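Long-range contact in JSC1_58120g3 ([Leptolyngbya] sp. JSC-1, PDB 6XHH), which probably acts as a far-red light sensor, its cyanobacteriochrome GAF domain carrying a bilin chromophore of the verdin type: residues V29-F33 and E159-L163. Sequence-based numbering, arbitrary orientation.
Sequences VRRLF and EVQLL. With EDO (1,2-ethanediol), chain E.
In the helical layer that backs the GAF-domain sheet, Phe33 at the end of helix 18-33 points its ring at the first turns of helix 157-178. The two segments run antiparallel, 167° between their directions, and their axes come no nearer than 12.3 Å, so side chains rather than backbones bridge the gap. Phe33 contributes the largest share, 90 of the 259 Å² buried between the segments. Its CG lies anti to the carbonyl carbon (chi1 -75°), which sends the ring across with CZ leading. Glu159 O and Leu163 CG both sit near the ring plane, at its edge; Phe33 CE2 lies 3.7 Å from Leu163 CG. From the side of Glu159, the aliphatic part of the chain slides past the ring in the opposite direction, CB 3.7 Å from Phe33 CZ. The Glu159 carboxylate, turned 44° from the ring plane, is engaged elsewhere, OE1 in a salt bridge to Arg153. That same arginine hydrogen-bonds through NH2 to Phe33 O and thus ties the two helix ends together. One turn back from Phe33, Val29 CG1 meets Leu163 CD2 at 3.8 Å, the two side chains crossing at about a right angle. Leu32 and Leu162 instead reach for each other tip to tip, CD2 to CD1 at 3.9 Å, and Leu162 CD1 also comes obliquely to the ring, 4.0 Å from Phe33 CZ. Cutting Phe33 back to an alanine is likely to open a gap between the helices and leave Leu163 and the Glu159 methylenes without their aromatic partner. Leu32 and Leu162 also touch helix 2-13, whereas Val29 and Leu163 rest on strands 37-43 and 128-136; the bound mesobiliverdin IX(alpha) is about 10 Å from the side chain of Leu163. This largely apolar pairing of N- and C-terminal helices against the central antiparallel sheet is characteristic of the GAF fold.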
ATOM      1  N   VAL A  29       0.794 -10.310   4.316  1.00 13.78           N
ATOM      2  CA  VAL A  29       1.776  -9.514   3.590  1.00 13.41           C
ATOM      3  C   VAL A  29       2.911  -9.071   4.508  1.00 12.08           C
ATOM      4  O   VAL A  29       4.084  -9.085   4.109  1.00 14.06           O
ATOM      5  CB  VAL A  29       1.100  -8.313   2.904  1.00 11.25           C
ATOM      6  CG1 VAL A  29       2.163  -7.384   2.326  1.00 12.79           C
ATOM      7  CG2 VAL A  29       0.151  -8.798   1.810  1.00 14.45           C
ATOM      8  N   ARG A  30       2.589  -8.662   5.743  1.00 14.28           N
ATOM      9  CA  ARG A  30       3.636  -8.208   6.662  1.00 12.19           C
ATOM     10  C   ARG A  30       4.613  -9.334   6.984  1.00 15.08           C
ATOM     11  O   ARG A  30       5.833  -9.136   6.971  1.00 15.20           O
ATOM     12  CB  ARG A  30       3.024  -7.654   7.952  1.00 17.07           C
ATOM     13  CG  ARG A  30       4.002  -6.761   8.730  1.00 17.38           C
ATOM     14  CD  ARG A  30       3.774  -6.767  10.249  1.00 19.08           C
ATOM     15  NE  ARG A  30       3.710  -8.127  10.780  1.00 22.03           N
ATOM     16  CZ  ARG A  30       4.757  -8.930  10.952  1.00 27.76           C
ATOM     17  NH1 ARG A  30       4.572 -10.155  11.431  1.00 32.40           N
ATOM     18  NH2 ARG A  30       5.987  -8.528  10.645  1.00 22.95           N
ATOM     19  N   ARG A  31       4.083 -10.525   7.281  1.00 12.89           N
ATOM     20  CA  ARG A  31       4.911 -11.700   7.551  1.00 15.19           C
ATOM     21  C   ARG A  31       5.782 -12.050   6.346  1.00 14.53           C
ATOM     22  O   ARG A  31       6.987 -12.301   6.476  1.00 15.40           O
ATOM     23  CB  ARG A  31       3.992 -12.877   7.910  1.00 18.80           C
ATOM     24  CG  ARG A  31       4.691 -14.176   8.300  1.00 30.08           C
ATOM     25  CD  ARG A  31       3.671 -15.276   8.643  1.00 35.50           C
ATOM     26  NE  ARG A  31       3.428 -16.189   7.527  1.00 42.93           N
ATOM     27  CZ  ARG A  31       3.823 -17.460   7.498  1.00 39.68           C
ATOM     28  NH1 ARG A  31       4.480 -17.978   8.526  1.00 34.33           N
ATOM     29  NH2 ARG A  31       3.557 -18.214   6.439  1.00 41.80           N
ATOM     30  N   LEU A  32       5.168 -12.087   5.160  1.00 13.15           N
ATOM     31  CA  LEU A  32       5.882 -12.442   3.937  1.00 13.10           C
ATOM     32  C   LEU A  32       7.068 -11.517   3.692  1.00 15.18           C
ATOM     33  O   LEU A  32       8.180 -11.973   3.401  1.00 14.73           O
ATOM     34  CB  LEU A  32       4.906 -12.386   2.763  1.00 13.98           C
ATOM     35  CG  LEU A  32       5.481 -12.657   1.374  1.00 21.24           C
ATOM     36  CD1 LEU A  32       6.023 -14.070   1.314  1.00 21.95           C
ATOM     37  CD2 LEU A  32       4.408 -12.446   0.314  1.00 18.36           C
ATOM     38  N   PHE A  33       6.850 -10.212   3.811  1.00 12.13           N
ATOM     39  CA  PHE A  33       7.903  -9.232   3.565  1.00 15.19           C
ATOM     40  C   PHE A  33       8.834  -9.024   4.754  1.00 12.33           C
ATOM     41  O   PHE A  33       9.860  -8.352   4.603  1.00 15.63           O
ATOM     42  CB  PHE A  33       7.278  -7.889   3.168  1.00 13.47           C
ATOM     43  CG  PHE A  33       6.729  -7.854   1.756  1.00 13.72           C
ATOM     44  CD1 PHE A  33       6.909  -8.923   0.887  1.00 21.69           C
ATOM     45  CD2 PHE A  33       6.044  -6.744   1.294  1.00 14.99           C
ATOM     46  CE1 PHE A  33       6.421  -8.884  -0.423  1.00 17.33           C
ATOM     47  CE2 PHE A  33       5.549  -6.703  -0.019  1.00 22.87           C
ATOM     48  CZ  PHE A  33       5.735  -7.775  -0.868  1.00 17.77           C
ATOM     49  N   GLU A 159       8.279  -7.833  -5.634  1.00 11.48           N
ATOM     50  CA  GLU A 159       7.472  -7.481  -4.472  1.00 14.71           C
ATOM     51  C   GLU A 159       6.366  -6.498  -4.828  1.00 11.36           C
ATOM     52  O   GLU A 159       5.242  -6.606  -4.327  1.00 14.01           O
ATOM     53  CB  GLU A 159       8.360  -6.884  -3.385  1.00 14.44           C
ATOM     54  CG  GLU A 159       9.308  -7.890  -2.822  1.00 13.82           C
ATOM     55  CD  GLU A 159      10.319  -7.250  -1.903  1.00 19.07           C
ATOM     56  OE1 GLU A 159      10.616  -6.058  -2.078  1.00 16.97           O
ATOM     57  OE2 GLU A 159      10.837  -7.953  -1.034  1.00 15.18           O
ATOM     58  N   VAL A 160       6.669  -5.514  -5.668  1.00 12.37           N
ATOM     59  CA  VAL A 160       5.631  -4.557  -6.046  1.00 12.24           C
ATOM     60  C   VAL A 160       4.541  -5.256  -6.850  1.00 11.98           C
ATOM     61  O   VAL A 160       3.341  -5.008  -6.660  1.00 12.11           O
ATOM     62  CB  VAL A 160       6.260  -3.380  -6.821  1.00 11.87           C
ATOM     63  CG1 VAL A 160       5.195  -2.379  -7.198  1.00 16.74           C
ATOM     64  CG2 VAL A 160       7.347  -2.709  -5.986  1.00 16.31           C
ATOM     65  N   GLN A 161       4.935  -6.161  -7.743  1.00 11.56           N
ATOM     66  CA  GLN A 161       3.943  -6.921  -8.491  1.00 14.18           C
ATOM     67  C   GLN A 161       3.086  -7.772  -7.564  1.00 15.04           C
ATOM     68  O   GLN A 161       1.856  -7.808  -7.709  1.00 12.64           O
ATOM     69  CB  GLN A 161       4.639  -7.776  -9.555  1.00 14.34           C
ATOM     70  CG  GLN A 161       4.952  -6.985 -10.812  1.00 19.47           C
ATOM     71  CD  GLN A 161       6.319  -7.273 -11.415  1.00 31.77           C
ATOM     72  OE1 GLN A 161       6.918  -8.321 -11.174  1.00 26.45           O
ATOM     73  NE2 GLN A 161       6.818  -6.329 -12.207  1.00 32.46           N
ATOM     74  N   LEU A 162       3.706  -8.438  -6.584  1.00 14.69           N
ATOM     75  CA  LEU A 162       2.933  -9.197  -5.608  1.00 14.99           C
ATOM     76  C   LEU A 162       1.933  -8.295  -4.901  1.00 11.91           C
ATOM     77  O   LEU A 162       0.755  -8.643  -4.749  1.00 14.32           O
ATOM     78  CB  LEU A 162       3.871  -9.873  -4.601  1.00 19.61           C
ATOM     79  CG  LEU A 162       3.339 -10.804  -3.494  1.00 23.77           C
ATOM     80  CD1 LEU A 162       2.766 -10.045  -2.305  1.00 20.24           C
ATOM     81  CD2 LEU A 162       2.323 -11.776  -4.019  1.00 29.52           C
ATOM     82  N   LEU A 163       2.395  -7.131  -4.435  1.00 13.35           N
ATOM     83  CA  LEU A 163       1.507  -6.228  -3.712  1.00 12.90           C
ATOM     84  C   LEU A 163       0.310  -5.840  -4.556  1.00 11.52           C
ATOM     85  O   LEU A 163      -0.813  -5.753  -4.052  1.00 13.69           O
ATOM     86  CB  LEU A 163       2.269  -4.971  -3.288  1.00 12.83           C
ATOM     87  CG  LEU A 163       3.002  -4.927  -1.948  1.00 18.22           C
ATOM     88  CD1 LEU A 163       3.671  -3.569  -1.757  1.00 23.28           C
ATOM     89  CD2 LEU A 163       2.070  -5.215  -0.766  1.00 16.19           C
TER
HETATM   90  C1  EDO E 803      13.706  -6.687   5.286  1.00 24.68           C
HETATM   91  O1  EDO E 803      12.305  -6.909   5.515  1.00 18.10           O
HETATM   92  C2  EDO E 803      14.451  -6.593   6.619  1.00 18.44           C
HETATM   93  O2  EDO E 803      14.006  -7.661   7.472  1.00 28.11           O